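Local coordinates for protein UlvanLyase-PL25 (Pseudoalteromonas sp. PLSV, PDB 5UAS) that cleaves ulvan, the sulfated cell-wall polysaccharide of green seaweeds, as a polysaccharide lyase of family 25 built on a beta-propeller fold, at residues L130-H135 against A183-W188; V218-A223 against D238-W243; T255-D260 against E301-N306. All coordinates share one frame; numbering follows the deposited sequence.

Contact 1: L130-H135 against A183-W188; sequences LGNTHH and AHRSDW. With ZN (zinc ion), chain E; 83Y (3-O-sulfo-alpha-L-rhamnopyranose), chain C; BDP (beta-D-glucopyranuronic acid), chain B; EDO (1,2-ethanediol), chain I.
Asn-132 reaches across to the turn at Ala-183 to Ser-186 with both its backbone and its amide. Followed outward, its CB lies near the carbonyl O of Arg-185, and Asn-132 CG then packs 3.7 Å from Arg-185 CB. At the tip, Asn-132 OD1 accepts the backbone N of Arg-185 at 2.9 Å, the donor standing 52° out of the amide carbonyl plane, while ND2 donates a hydrogen bond to a water that also accepts from His-184 N. With chi1 at 70°, CG sits between the backbone N and the carbonyl carbon, which folds the amide back over the turn. The backbone adds Ala-183 N to Asn-132 O at 3.0 Å and, two residues earlier, Asp-187 N to Leu-130 O at 2.9 Å. Between these bonds Gly-131 CA comes to 3.4 Å from Ser-186 OG; a CB on the glycine would collide with that hydroxyl, which itself donates to Ala-183 O within the turn. The turn so held presents His-184, whose ND1 binds the zinc ion at 2.0 Å while NE2 donates to O4 of the sulfated rhamnose at 2.9 Å. The face of His-134 lies under C6 and O5 of the same sugar. Two loops of the beta-propeller joined in this way contribute His-134, Ala-183 and His-184 to the glycan pocket, and His-184 links it to the structural zinc site.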
loop_
_atom_site.group_PDB
_atom_site.type_symbol
_atom_site.label_atom_id
_atom_site.label_comp_id
_atom_site.label_asym_id
_atom_site.label_seq_id
_atom_site.Cartn_x
_atom_site.Cartn_y
_atom_site.Cartn_z
ATOM N N LEU A 130 3.694 4.471 21.649
ATOM C CA LEU A 130 3.506 5.455 20.587
ATOM C C LEU A 130 2.124 5.376 19.963
ATOM O O LEU A 130 1.901 5.942 18.889
ATOM C CB LEU A 130 4.577 5.307 19.509
ATOM C CG LEU A 130 5.990 5.727 19.916
ATOM C CD1 LEU A 130 6.988 5.407 18.823
ATOM C CD2 LEU A 130 6.049 7.232 20.345
ATOM N N GLY A 131 1.181 4.708 20.612
ATOM C CA GLY A 131 -0.170 4.693 20.086
ATOM C C GLY A 131 -1.037 3.725 20.860
ATOM O O GLY A 131 -0.677 3.293 21.965
ATOM N N ASN A 132 -2.183 3.394 20.255
ATOM C CA ASN A 132 -3.136 2.454 20.827
ATOM C C ASN A 132 -3.008 1.117 20.098
ATOM O O ASN A 132 -2.143 0.943 19.242
ATOM C CB ASN A 132 -4.567 3.019 20.758
ATOM C CG ASN A 132 -5.136 3.072 19.315
ATOM O OD1 ASN A 132 -4.399 3.169 18.336
ATOM N ND2 ASN A 132 -6.470 3.036 19.205
ATOM N N THR A 133 -3.841 0.151 20.487
ATOM C CA THR A 133 -3.741 -1.211 19.952
ATOM C C THR A 133 -5.094 -1.656 19.428
ATOM O O THR A 133 -6.113 -0.975 19.574
ATOM C CB THR A 133 -3.242 -2.213 21.012
ATOM O OG1 THR A 133 -4.194 -2.302 22.082
ATOM C CG2 THR A 133 -1.909 -1.790 21.584
ATOM N N HIS A 134 -5.095 -2.820 18.785
ATOM C CA HIS A 134 -6.354 -3.402 18.353
ATOM C C HIS A 134 -6.203 -4.913 18.447
ATOM O O HIS A 134 -6.446 -5.475 19.516
ATOM C CB HIS A 134 -6.723 -2.921 16.941
ATOM C CG HIS A 134 -8.062 -3.423 16.475
ATOM N ND1 HIS A 134 -9.180 -3.420 17.281
ATOM C CD2 HIS A 134 -8.454 -3.954 15.294
ATOM C CE1 HIS A 134 -10.202 -3.930 16.619
ATOM N NE2 HIS A 134 -9.791 -4.254 15.408
ATOM N N HIS A 135 -5.782 -5.580 17.379
ATOM C CA HIS A 135 -5.359 -6.978 17.514
ATOM C C HIS A 135 -4.337 -7.329 16.447
ATOM O O HIS A 135 -4.198 -6.637 15.445
ATOM C CB HIS A 135 -6.525 -7.985 17.448
ATOM C CG HIS A 135 -7.495 -7.744 16.340
ATOM N ND1 HIS A 135 -8.848 -7.598 16.565
ATOM C CD2 HIS A 135 -7.323 -7.637 14.999
ATOM C CE1 HIS A 135 -9.466 -7.416 15.411
ATOM N NE2 HIS A 135 -8.566 -7.435 14.446
ATOM N N ALA A 183 -2.867 1.079 16.344
ATOM C CA ALA A 183 -4.132 1.231 15.617
ATOM C C ALA A 183 -4.342 2.711 15.296
ATOM O O ALA A 183 -3.352 3.424 15.122
ATOM C CB ALA A 183 -5.287 0.630 16.422
ATOM N N HIS A 184 -5.590 3.200 15.204
ATOM C CA HIS A 184 -5.790 4.557 14.672
ATOM C C HIS A 184 -4.994 5.604 15.432
ATOM O O HIS A 184 -4.501 6.579 14.842
ATOM C CB HIS A 184 -7.253 4.962 14.750
ATOM C CG HIS A 184 -8.122 4.303 13.742
ATOM N ND1 HIS A 184 -9.326 4.842 13.351
ATOM C CD2 HIS A 184 -7.980 3.148 13.058
ATOM C CE1 HIS A 184 -9.878 4.056 12.443
ATOM N NE2 HIS A 184 -9.094 3.006 12.270
ATOM N N ARG A 185 -4.937 5.486 16.748
ATOM C CA ARG A 185 -4.509 6.618 17.557
ATOM C C ARG A 185 -3.032 6.448 17.907
ATOM O O ARG A 185 -2.637 6.298 19.062
ATOM C CB ARG A 185 -5.408 6.769 18.782
ATOM C CG ARG A 185 -6.778 7.290 18.384
ATOM C CD ARG A 185 -7.766 7.419 19.534
ATOM N NE ARG A 185 -8.982 8.055 19.023
ATOM C CZ ARG A 185 -9.896 8.651 19.783
ATOM N NH1 ARG A 185 -9.747 8.696 21.103
ATOM N NH2 ARG A 185 -10.959 9.207 19.213
ATOM N N SER A 186 -2.219 6.555 16.861
ATOM C CA SER A 186 -0.816 6.170 16.908
ATOM C C SER A 186 0.004 7.051 15.977
ATOM O O SER A 186 -0.489 7.528 14.950
ATOM C CB SER A 186 -0.620 4.699 16.479
ATOM O OG SER A 186 -1.589 3.854 17.073
ATOM N N ASP A 187 1.265 7.247 16.347
ATOM C CA ASP A 187 2.218 7.865 15.435
ATOM C C ASP A 187 2.521 6.939 14.269
ATOM O O ASP A 187 2.409 5.717 14.369
ATOM C CB ASP A 187 3.531 8.171 16.136
ATOM C CG ASP A 187 3.414 9.290 17.171
ATOM O OD1 ASP A 187 2.294 9.746 17.505
ATOM O OD2 ASP A 187 4.481 9.681 17.645
ATOM N N TRP A 188 2.959 7.530 13.164
ATOM C CA TRP A 188 3.605 6.786 12.097
ATOM C C TRP A 188 5.111 6.877 12.273
ATOM O O TRP A 188 5.641 7.895 12.730
ATOM C CB TRP A 188 3.190 7.298 10.722
ATOM C CG TRP A 188 1.844 6.788 10.313
ATOM C CD1 TRP A 188 0.630 7.151 10.847
ATOM C CD2 TRP A 188 1.563 5.815 9.305
ATOM N NE1 TRP A 188 -0.379 6.471 10.225
ATOM C CE2 TRP A 188 0.156 5.663 9.257
ATOM C CE3 TRP A 188 2.353 5.094 8.425
ATOM C CZ2 TRP A 188 -0.478 4.782 8.379
ATOM C CZ3 TRP A 188 1.710 4.211 7.515
ATOM C CH2 TRP A 188 0.315 4.066 7.531
HETATM ZN ZN ZN E . -10.263 6.567 13.952
HETATM C C1 83Y C . -11.415 0.293 15.913
HETATM C C2 83Y C . -12.453 0.053 14.826
HETATM C C3 83Y C . -11.942 0.544 13.482
HETATM C C4 83Y C . -10.646 -0.184 13.133
HETATM C C5 83Y C . -9.659 0.132 14.262
HETATM C C6 83Y C . -8.300 -0.515 14.072
HETATM O O1 83Y C . -11.241 1.703 16.107
HETATM O O1S 83Y C . -14.440 1.281 10.733
HETATM O O2 83Y C . -12.767 -1.339 14.747
HETATM O O2S 83Y C . -14.443 2.349 12.908
HETATM O O3 83Y C . -12.956 0.394 12.488
HETATM O O3S 83Y C . -12.556 2.607 11.425
HETATM O O5 83Y C . -10.175 -0.316 15.528
HETATM S S 83Y C . -13.600 1.669 11.896
HETATM O O4 83Y C . -10.152 0.283 11.867
HETATM C C1 BDP B . -10.287 -0.633 10.759
HETATM C C2 BDP B . -11.193 -0.006 9.676
HETATM C C3 BDP B . -10.423 1.134 9.087
HETATM C C4 BDP B . -9.104 0.711 8.556
HETATM C C5 BDP B . -8.311 0.029 9.599
HETATM C C6 BDP B . -7.378 0.898 10.508
HETATM O O2 BDP B . -11.519 -1.006 8.703
HETATM O O3 BDP B . -10.346 2.265 9.972
HETATM O O4 BDP B . -9.016 0.029 7.289
HETATM O O5 BDP B . -8.959 -0.990 10.289
HETATM O O6A BDP B . -7.037 2.035 10.165
HETATM O O6B BDP B . -6.944 0.414 11.569
HETATM C C1 EDO I . 3.350 9.604 21.132
HETATM O O1 EDO I . 2.797 10.641 20.310
HETATM C C2 EDO I . 3.092 9.896 22.606
HETATM O O2 EDO I . 1.681 9.934 22.837
HETATM O O HOH W 1 -7.957 2.502 16.613
#

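Contact 2: V218-A223 against D238-W243; sequences VDSWYA and DYHVCW. With ZN (zinc ion), chain E; BDP (beta-D-glucopyranuronic acid), chain B.
Tyr-239 and Asp-219 meet across the two strands through a very short hydrogen bond, Tyr-239 OH to Asp-219 OD1 at 2.5 Å. The tyrosine's CG is anti to its backbone N, which lays the ring across the neighbouring strand. There its CD1 edge points at the six-membered ring of Trp-221, a T-shaped pair with planes at 72° and centroids 5.1 Å apart. This is the dense side of the contact: Arg-287 of helix 287-293 touches both aromatic rings and forms a salt bridge with Asp-219 OD1, and Lys-210 takes OD2. Replacing Tyr-239 by an alanine is likely to leave the face of Trp-221 without its edge-on partner and Asp-219 OD1 with one donor fewer.

Between the two faces runs an antiparallel beta hairpin, its strands at 145°. The bond from His-240 N to Ser-220 O is short and straight, 2.7 Å and 170°, whereas the return bond from Ser-220 N to His-240 O is weak, consistent with a locally uneven pair.

The other face carries Val-218, Ser-220, Tyr-222, Asp-238, His-240 and Cys-242. It is no more exposed to solvent, but here side chains diverge, Tyr-222 to the sugar and His-240 and Cys-242 to the metal. Ser-220 OG lies at the edge of the His-240 ring but gives its hydrogen bond to His-184 O. Tyr-222 and His-240 run side by side, their ring centroids 6.0 Å apart and their planes too oblique to stack. Each ends on a different target: Tyr-222 OH donates to glucuronate O6A at 2.6 Å, whereas His-240 NE2 binds the zinc ion at 2.0 Å, joined there by Cys-242 SG and, from elsewhere, His-184 and His-254.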
loop_
_atom_site.group_PDB
_atom_site.type_symbol
_atom_site.label_atom_id
_atom_site.label_comp_id
_atom_site.label_asym_id
_atom_site.label_seq_id
_atom_site.Cartn_x
_atom_site.Cartn_y
_atom_site.Cartn_z
ATOM N N VAL A 218 -8.974 12.825 17.819
ATOM C CA VAL A 218 -7.530 12.624 17.838
ATOM C C VAL A 218 -7.010 12.780 16.418
ATOM O O VAL A 218 -7.601 12.231 15.476
ATOM C CB VAL A 218 -7.185 11.224 18.391
ATOM C CG1 VAL A 218 -5.680 10.986 18.407
ATOM C CG2 VAL A 218 -7.800 11.016 19.749
ATOM N N ASP A 219 -5.887 13.492 16.266
ATOM C CA ASP A 219 -5.148 13.487 15.001
ATOM C C ASP A 219 -4.660 12.083 14.643
ATOM O O ASP A 219 -3.968 11.432 15.432
ATOM C CB ASP A 219 -3.930 14.412 15.072
ATOM C CG ASP A 219 -4.280 15.863 15.221
ATOM O OD1 ASP A 219 -5.391 16.306 14.827
ATOM O OD2 ASP A 219 -3.406 16.580 15.742
ATOM N N SER A 220 -4.951 11.658 13.414
ATOM C CA SER A 220 -4.614 10.332 12.912
ATOM C C SER A 220 -4.250 10.447 11.441
ATOM O O SER A 220 -4.668 11.382 10.751
ATOM C CB SER A 220 -5.797 9.367 13.128
ATOM O OG SER A 220 -5.503 8.029 12.772
ATOM N N TRP A 221 -3.503 9.458 10.947
ATOM C CA TRP A 221 -2.890 9.605 9.628
ATOM C C TRP A 221 -2.863 8.297 8.867
ATOM O O TRP A 221 -2.855 7.211 9.448
ATOM C CB TRP A 221 -1.441 10.088 9.720
ATOM C CG TRP A 221 -1.263 11.353 10.459
ATOM C CD1 TRP A 221 -0.880 11.487 11.771
ATOM C CD2 TRP A 221 -1.391 12.687 9.943
ATOM N NE1 TRP A 221 -0.785 12.810 12.101
ATOM C CE2 TRP A 221 -1.100 13.571 11.005
ATOM C CE3 TRP A 221 -1.738 13.221 8.696
ATOM C CZ2 TRP A 221 -1.136 14.977 10.860
ATOM C CZ3 TRP A 221 -1.781 14.594 8.547
ATOM C CH2 TRP A 221 -1.476 15.471 9.630
ATOM N N TYR A 222 -2.745 8.427 7.552
ATOM C CA TYR A 222 -2.418 7.288 6.698
ATOM C C TYR A 222 -1.371 7.752 5.692
ATOM O O TYR A 222 -1.628 8.671 4.921
ATOM C CB TYR A 222 -3.676 6.739 5.985
ATOM C CG TYR A 222 -4.700 6.142 6.925
ATOM C CD1 TYR A 222 -5.719 6.912 7.449
ATOM C CD2 TYR A 222 -4.672 4.788 7.257
ATOM C CE1 TYR A 222 -6.672 6.363 8.321
ATOM C CE2 TYR A 222 -5.624 4.233 8.122
ATOM C CZ TYR A 222 -6.615 5.030 8.654
ATOM O OH TYR A 222 -7.573 4.525 9.517
ATOM N N ALA A 223 -0.219 7.086 5.667
ATOM C CA ALA A 223 0.897 7.470 4.810
ATOM C C ALA A 223 1.201 6.372 3.792
ATOM O O ALA A 223 0.901 5.199 4.005
ATOM C CB ALA A 223 2.149 7.748 5.663
ATOM N N ASP A 238 -2.822 11.174 3.950
ATOM C CA ASP A 238 -4.031 11.930 4.236
ATOM C C ASP A 238 -4.291 11.910 5.738
ATOM O O ASP A 238 -3.641 11.185 6.498
ATOM C CB ASP A 238 -5.259 11.463 3.399
ATOM C CG ASP A 238 -5.686 10.022 3.645
ATOM O OD1 ASP A 238 -4.846 9.194 4.035
ATOM O OD2 ASP A 238 -6.891 9.722 3.382
ATOM N N TYR A 239 -5.208 12.774 6.169
ATOM C CA TYR A 239 -5.496 12.970 7.581
ATOM C C TYR A 239 -6.808 12.294 7.962
ATOM O O TYR A 239 -7.813 12.435 7.269
ATOM C CB TYR A 239 -5.580 14.471 7.902
ATOM C CG TYR A 239 -6.000 14.784 9.319
ATOM C CD1 TYR A 239 -5.097 14.681 10.368
ATOM C CD2 TYR A 239 -7.305 15.203 9.600
ATOM C CE1 TYR A 239 -5.487 14.972 11.663
ATOM C CE2 TYR A 239 -7.695 15.510 10.894
ATOM C CZ TYR A 239 -6.783 15.387 11.916
ATOM O OH TYR A 239 -7.186 15.687 13.204
ATOM N N HIS A 240 -6.807 11.600 9.099
ATOM C CA HIS A 240 -7.996 10.940 9.624
ATOM C C HIS A 240 -8.493 11.726 10.834
ATOM O O HIS A 240 -7.762 11.896 11.821
ATOM C CB HIS A 240 -7.675 9.485 9.991
ATOM C CG HIS A 240 -8.743 8.789 10.791
ATOM N ND1 HIS A 240 -10.077 8.817 10.441
ATOM C CD2 HIS A 240 -8.660 8.009 11.901
ATOM C CE1 HIS A 240 -10.775 8.106 11.316
ATOM N NE2 HIS A 240 -9.938 7.604 12.210
ATOM N N VAL A 241 -9.723 12.228 10.749
ATOM C CA VAL A 241 -10.383 12.835 11.900
ATOM C C VAL A 241 -10.914 11.682 12.743
ATOM O O VAL A 241 -11.946 11.084 12.418
ATOM C CB VAL A 241 -11.505 13.795 11.486
ATOM C CG1 VAL A 241 -11.979 14.599 12.690
ATOM C CG2 VAL A 241 -11.052 14.702 10.342
ATOM N N CYS A 242 -10.201 11.347 13.818
ATOM C CA CYS A 242 -10.537 10.164 14.607
ATOM C C CYS A 242 -11.452 10.587 15.755
ATOM O O CYS A 242 -11.006 10.904 16.863
ATOM C CB CYS A 242 -9.276 9.462 15.100
ATOM S SG CYS A 242 -9.584 7.769 15.691
ATOM N N TRP A 243 -12.755 10.568 15.480
ATOM C CA TRP A 243 -13.749 11.079 16.419
ATOM C C TRP A 243 -13.893 10.164 17.627
ATOM O O TRP A 243 -13.908 8.933 17.504
ATOM C CB TRP A 243 -15.120 11.218 15.743
ATOM C CG TRP A 243 -15.237 12.328 14.750
ATOM C CD1 TRP A 243 -15.246 12.219 13.382
ATOM C CD2 TRP A 243 -15.369 13.725 15.041
ATOM N NE1 TRP A 243 -15.374 13.467 12.812
ATOM C CE2 TRP A 243 -15.445 14.407 13.808
ATOM C CE3 TRP A 243 -15.425 14.472 16.227
ATOM C CZ2 TRP A 243 -15.596 15.796 13.729
ATOM C CZ3 TRP A 243 -15.563 15.858 16.140
ATOM C CH2 TRP A 243 -15.640 16.500 14.905
HETATM ZN ZN ZN E . -10.263 6.567 13.952
HETATM C C1 BDP B . -10.287 -0.633 10.759
HETATM C C2 BDP B . -11.193 -0.006 9.676
HETATM C C3 BDP B . -10.423 1.134 9.087
HETATM C C4 BDP B . -9.104 0.711 8.556
HETATM C C5 BDP B . -8.311 0.029 9.599
HETATM C C6 BDP B . -7.378 0.898 10.508
HETATM O O2 BDP B . -11.519 -1.006 8.703
HETATM O O3 BDP B . -10.346 2.265 9.972
HETATM O O4 BDP B . -9.016 0.029 7.289
HETATM O O5 BDP B . -8.959 -0.990 10.289
HETATM O O6A BDP B . -7.037 2.035 10.165
HETATM O O6B BDP B . -6.944 0.414 11.569
#

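Contact 3: T255-D260 against E301-N306; sequences TTERHD and ELWTFN. With 83Y (3-O-sulfo-alpha-L-rhamnopyranose), chain D.
A chi1 of -54° places the His-259 ring anti to its own carbonyl carbon and swings it back toward Leu-302, while the extended chain of Glu-257, with CG anti to the backbone N, runs beneath the indole of Trp-303. The imidazole is consequently gripped at both nitrogens and near its plane: His-259 ND1 donates to Leu-302 O at 3.0 Å, and NE2 donates to Glu-257 OE2 at 2.5 Å, using the anti lone pair of that oxygen. Glu-257 also covers one face of Trp-303. Its CA stands 3.5 Å from the centroid of the six-membered ring in a CH-pi contact, with the carboxylate plane 6° from the indole plane. Thr-255 OG1, which accepts Glu-257 N in an ST turn, comes to 3.4 Å from Trp-303 CH2. One backbone bond, Thr-304 N to Arg-258 O at 2.9 Å, joins the two segments where their strands cross at 86°, tying the sheet of strand 258-267 to the next propeller sheet, which starts at 303-311. Beyond it the bent chain of Arg-258 brings NH1 to 3.5 Å from Phe-305 CD1, and NE forms a salt bridge with Asp-238, which also accepts from Thr-304 OG1. Phe-305, with Thr-256 part of the glycan pocket, turns its ring edge to a sulfated rhamnose. With both nitrogens donating and a carboxylate at NE2, His-259 is likely to carry positive charge, and its rotation is fixed.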
loop_
_atom_site.group_PDB
_atom_site.type_symbol
_atom_site.label_atom_id
_atom_site.label_comp_id
_atom_site.label_asym_id
_atom_site.label_seq_id
_atom_site.Cartn_x
_atom_site.Cartn_y
_atom_site.Cartn_z
ATOM N N THR A 255 -16.017 7.264 12.548
ATOM C CA THR A 255 -16.132 6.809 11.172
ATOM C C THR A 255 -14.726 6.637 10.600
ATOM O O THR A 255 -13.731 6.734 11.323
ATOM C CB THR A 255 -16.901 7.830 10.352
ATOM O OG1 THR A 255 -16.154 9.055 10.370
ATOM C CG2 THR A 255 -18.289 8.077 10.957
ATOM N N THR A 256 -14.646 6.396 9.287
ATOM C CA THR A 256 -13.371 6.436 8.574
ATOM C C THR A 256 -13.076 7.813 7.967
ATOM O O THR A 256 -12.255 7.898 7.045
ATOM C CB THR A 256 -13.315 5.366 7.471
ATOM O OG1 THR A 256 -14.271 5.659 6.437
ATOM C CG2 THR A 256 -13.591 3.966 8.053
ATOM N N GLU A 257 -13.718 8.879 8.460
ATOM C CA GLU A 257 -13.548 10.211 7.873
ATOM C C GLU A 257 -12.070 10.562 7.706
ATOM O O GLU A 257 -11.306 10.584 8.678
ATOM C CB GLU A 257 -14.248 11.267 8.735
ATOM C CG GLU A 257 -14.028 12.695 8.224
ATOM C CD GLU A 257 -14.869 13.751 8.945
ATOM O OE1 GLU A 257 -15.626 13.409 9.881
ATOM O OE2 GLU A 257 -14.772 14.934 8.556
ATOM N N ARG A 258 -11.675 10.842 6.466
ATOM C CA ARG A 258 -10.321 11.280 6.149
ATOM C C ARG A 258 -10.426 12.451 5.179
ATOM O O ARG A 258 -11.379 12.533 4.399
ATOM C CB ARG A 258 -9.495 10.133 5.531
ATOM C CG ARG A 258 -9.283 8.928 6.487
ATOM C CD ARG A 258 -9.087 7.600 5.727
ATOM N NE ARG A 258 -7.867 7.589 4.909
ATOM C CZ ARG A 258 -7.216 6.493 4.525
ATOM N NH1 ARG A 258 -7.657 5.276 4.898
ATOM N NH2 ARG A 258 -6.102 6.612 3.783
ATOM N N HIS A 259 -9.472 13.380 5.243
ATOM C CA HIS A 259 -9.475 14.465 4.270
ATOM C C HIS A 259 -8.062 14.795 3.823
ATOM O O HIS A 259 -7.083 14.526 4.530
ATOM C CB HIS A 259 -10.085 15.769 4.804
ATOM C CG HIS A 259 -11.461 15.617 5.372
ATOM N ND1 HIS A 259 -12.585 15.466 4.584
ATOM C CD2 HIS A 259 -11.892 15.620 6.654
ATOM C CE1 HIS A 259 -13.649 15.364 5.364
ATOM N NE2 HIS A 259 -13.256 15.468 6.622
ATOM N N ASP A 260 -7.997 15.446 2.654
ATOM C CA ASP A 260 -6.839 16.177 2.139
ATOM C C ASP A 260 -5.680 15.267 1.766
ATOM O O ASP A 260 -5.732 14.048 1.985
ATOM C CB ASP A 260 -6.372 17.223 3.166
ATOM C CG ASP A 260 -7.463 18.223 3.528
ATOM O OD1 ASP A 260 -8.352 18.503 2.691
ATOM O OD2 ASP A 260 -7.415 18.731 4.655
ATOM N N GLU A 301 -14.936 18.993 1.797
ATOM C CA GLU A 301 -15.745 18.022 2.513
ATOM C C GLU A 301 -15.610 16.610 1.956
ATOM O O GLU A 301 -16.141 15.680 2.569
ATOM C CB GLU A 301 -17.216 18.440 2.505
ATOM C CG GLU A 301 -17.457 19.758 3.222
ATOM C CD GLU A 301 -18.860 20.287 3.021
ATOM O OE1 GLU A 301 -19.725 19.513 2.567
ATOM O OE2 GLU A 301 -19.093 21.476 3.311
ATOM N N LEU A 302 -14.895 16.423 0.845
ATOM C CA LEU A 302 -14.734 15.082 0.288
ATOM C C LEU A 302 -13.884 14.228 1.212
ATOM O O LEU A 302 -12.868 14.684 1.737
ATOM C CB LEU A 302 -14.062 15.117 -1.081
ATOM C CG LEU A 302 -14.756 15.909 -2.185
ATOM C CD1 LEU A 302 -13.961 15.833 -3.479
ATOM C CD2 LEU A 302 -16.181 15.402 -2.402
ATOM N N TRP A 303 -14.291 12.972 1.379
ATOM C CA TRP A 303 -13.557 12.016 2.197
ATOM C C TRP A 303 -12.539 11.286 1.335
ATOM O O TRP A 303 -12.831 10.909 0.191
ATOM C CB TRP A 303 -14.496 10.988 2.821
ATOM C CG TRP A 303 -15.405 11.456 3.924
ATOM C CD1 TRP A 303 -15.880 12.731 4.146
ATOM C CD2 TRP A 303 -15.954 10.636 4.970
ATOM N NE1 TRP A 303 -16.681 12.742 5.268
ATOM C CE2 TRP A 303 -16.728 11.474 5.796
ATOM C CE3 TRP A 303 -15.841 9.272 5.299
ATOM C CZ2 TRP A 303 -17.418 10.992 6.914
ATOM C CZ3 TRP A 303 -16.516 8.797 6.417
ATOM C CH2 TRP A 303 -17.292 9.654 7.209
ATOM N N THR A 304 -11.354 11.059 1.889
ATOM C CA THR A 304 -10.234 10.563 1.102
ATOM C C THR A 304 -9.903 9.121 1.454
ATOM O O THR A 304 -10.278 8.604 2.511
ATOM C CB THR A 304 -8.995 11.439 1.322
ATOM O OG1 THR A 304 -8.759 11.571 2.734
ATOM C CG2 THR A 304 -9.235 12.806 0.717
ATOM N N PHE A 305 -9.184 8.481 0.536
ATOM C CA PHE A 305 -8.533 7.211 0.785
ATOM C C PHE A 305 -7.207 7.304 0.057
ATOM O O PHE A 305 -7.189 7.568 -1.147
ATOM C CB PHE A 305 -9.388 6.023 0.284
ATOM C CG PHE A 305 -8.807 4.689 0.611
ATOM C CD1 PHE A 305 -8.984 4.150 1.875
ATOM C CD2 PHE A 305 -8.102 3.967 -0.346
ATOM C CE1 PHE A 305 -8.424 2.942 2.221
ATOM C CE2 PHE A 305 -7.553 2.728 -0.028
ATOM C CZ PHE A 305 -7.747 2.199 1.261
ATOM N N ASN A 306 -6.110 7.153 0.786
ATOM C CA ASN A 306 -4.810 7.513 0.221
ATOM C C ASN A 306 -4.430 6.588 -0.937
ATOM O O ASN A 306 -4.863 5.433 -1.022
ATOM C CB ASN A 306 -3.719 7.488 1.307
ATOM C CG ASN A 306 -2.479 8.269 0.900
ATOM O OD1 ASN A 306 -2.566 9.172 0.071
ATOM N ND2 ASN A 306 -1.315 7.893 1.448
HETATM C C1 83Y D . -8.585 0.752 6.136
HETATM C C2 83Y D . -8.090 -0.306 5.165
HETATM C C3 83Y D . -9.232 -1.250 4.745
HETATM C C4 83Y D . -10.475 -0.499 4.255
HETATM C C5 83Y D . -10.835 0.600 5.237
HETATM C C6 83Y D . -11.937 1.485 4.653
HETATM O O1S 83Y D . -7.667 -4.080 2.807
HETATM O O2 83Y D . -7.544 0.334 4.039
HETATM O O2S 83Y D . -9.710 -4.282 4.231
HETATM O O3 83Y D . -8.742 -2.099 3.726
HETATM O O3S 83Y D . -7.562 -3.683 5.156
HETATM O O5 83Y D . -9.719 1.418 5.600
HETATM S S 83Y D . -8.424 -3.604 3.977
HETATM O O4 83Y D . -11.611 -1.388 4.198
HETATM O O HOH W 2 -12.480 8.251 4.371
#

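From the N terminus, the chain first closes contact 1, where 183-188 returns to the loop before strand 139-143 after 47 intervening residues. Contact 2 follows as a local hairpin of strands 217-227 and 232-243, and contact 3 then brings the start of strand 303-311 against the start of strand 258-267. The three closures run in series, none nested in or crossing another. Contacts 1 and 2 share the zinc ion and touch through Trp-188 NE1 and Trp-221 O, 2.7 Å apart. Contacts 2 and 3 meet through neighbouring strands 232-243 and 258-267, so the large antiparallel sheet is tied both to the loop 130-135 and to the four-stranded sheet beginning at 303-311.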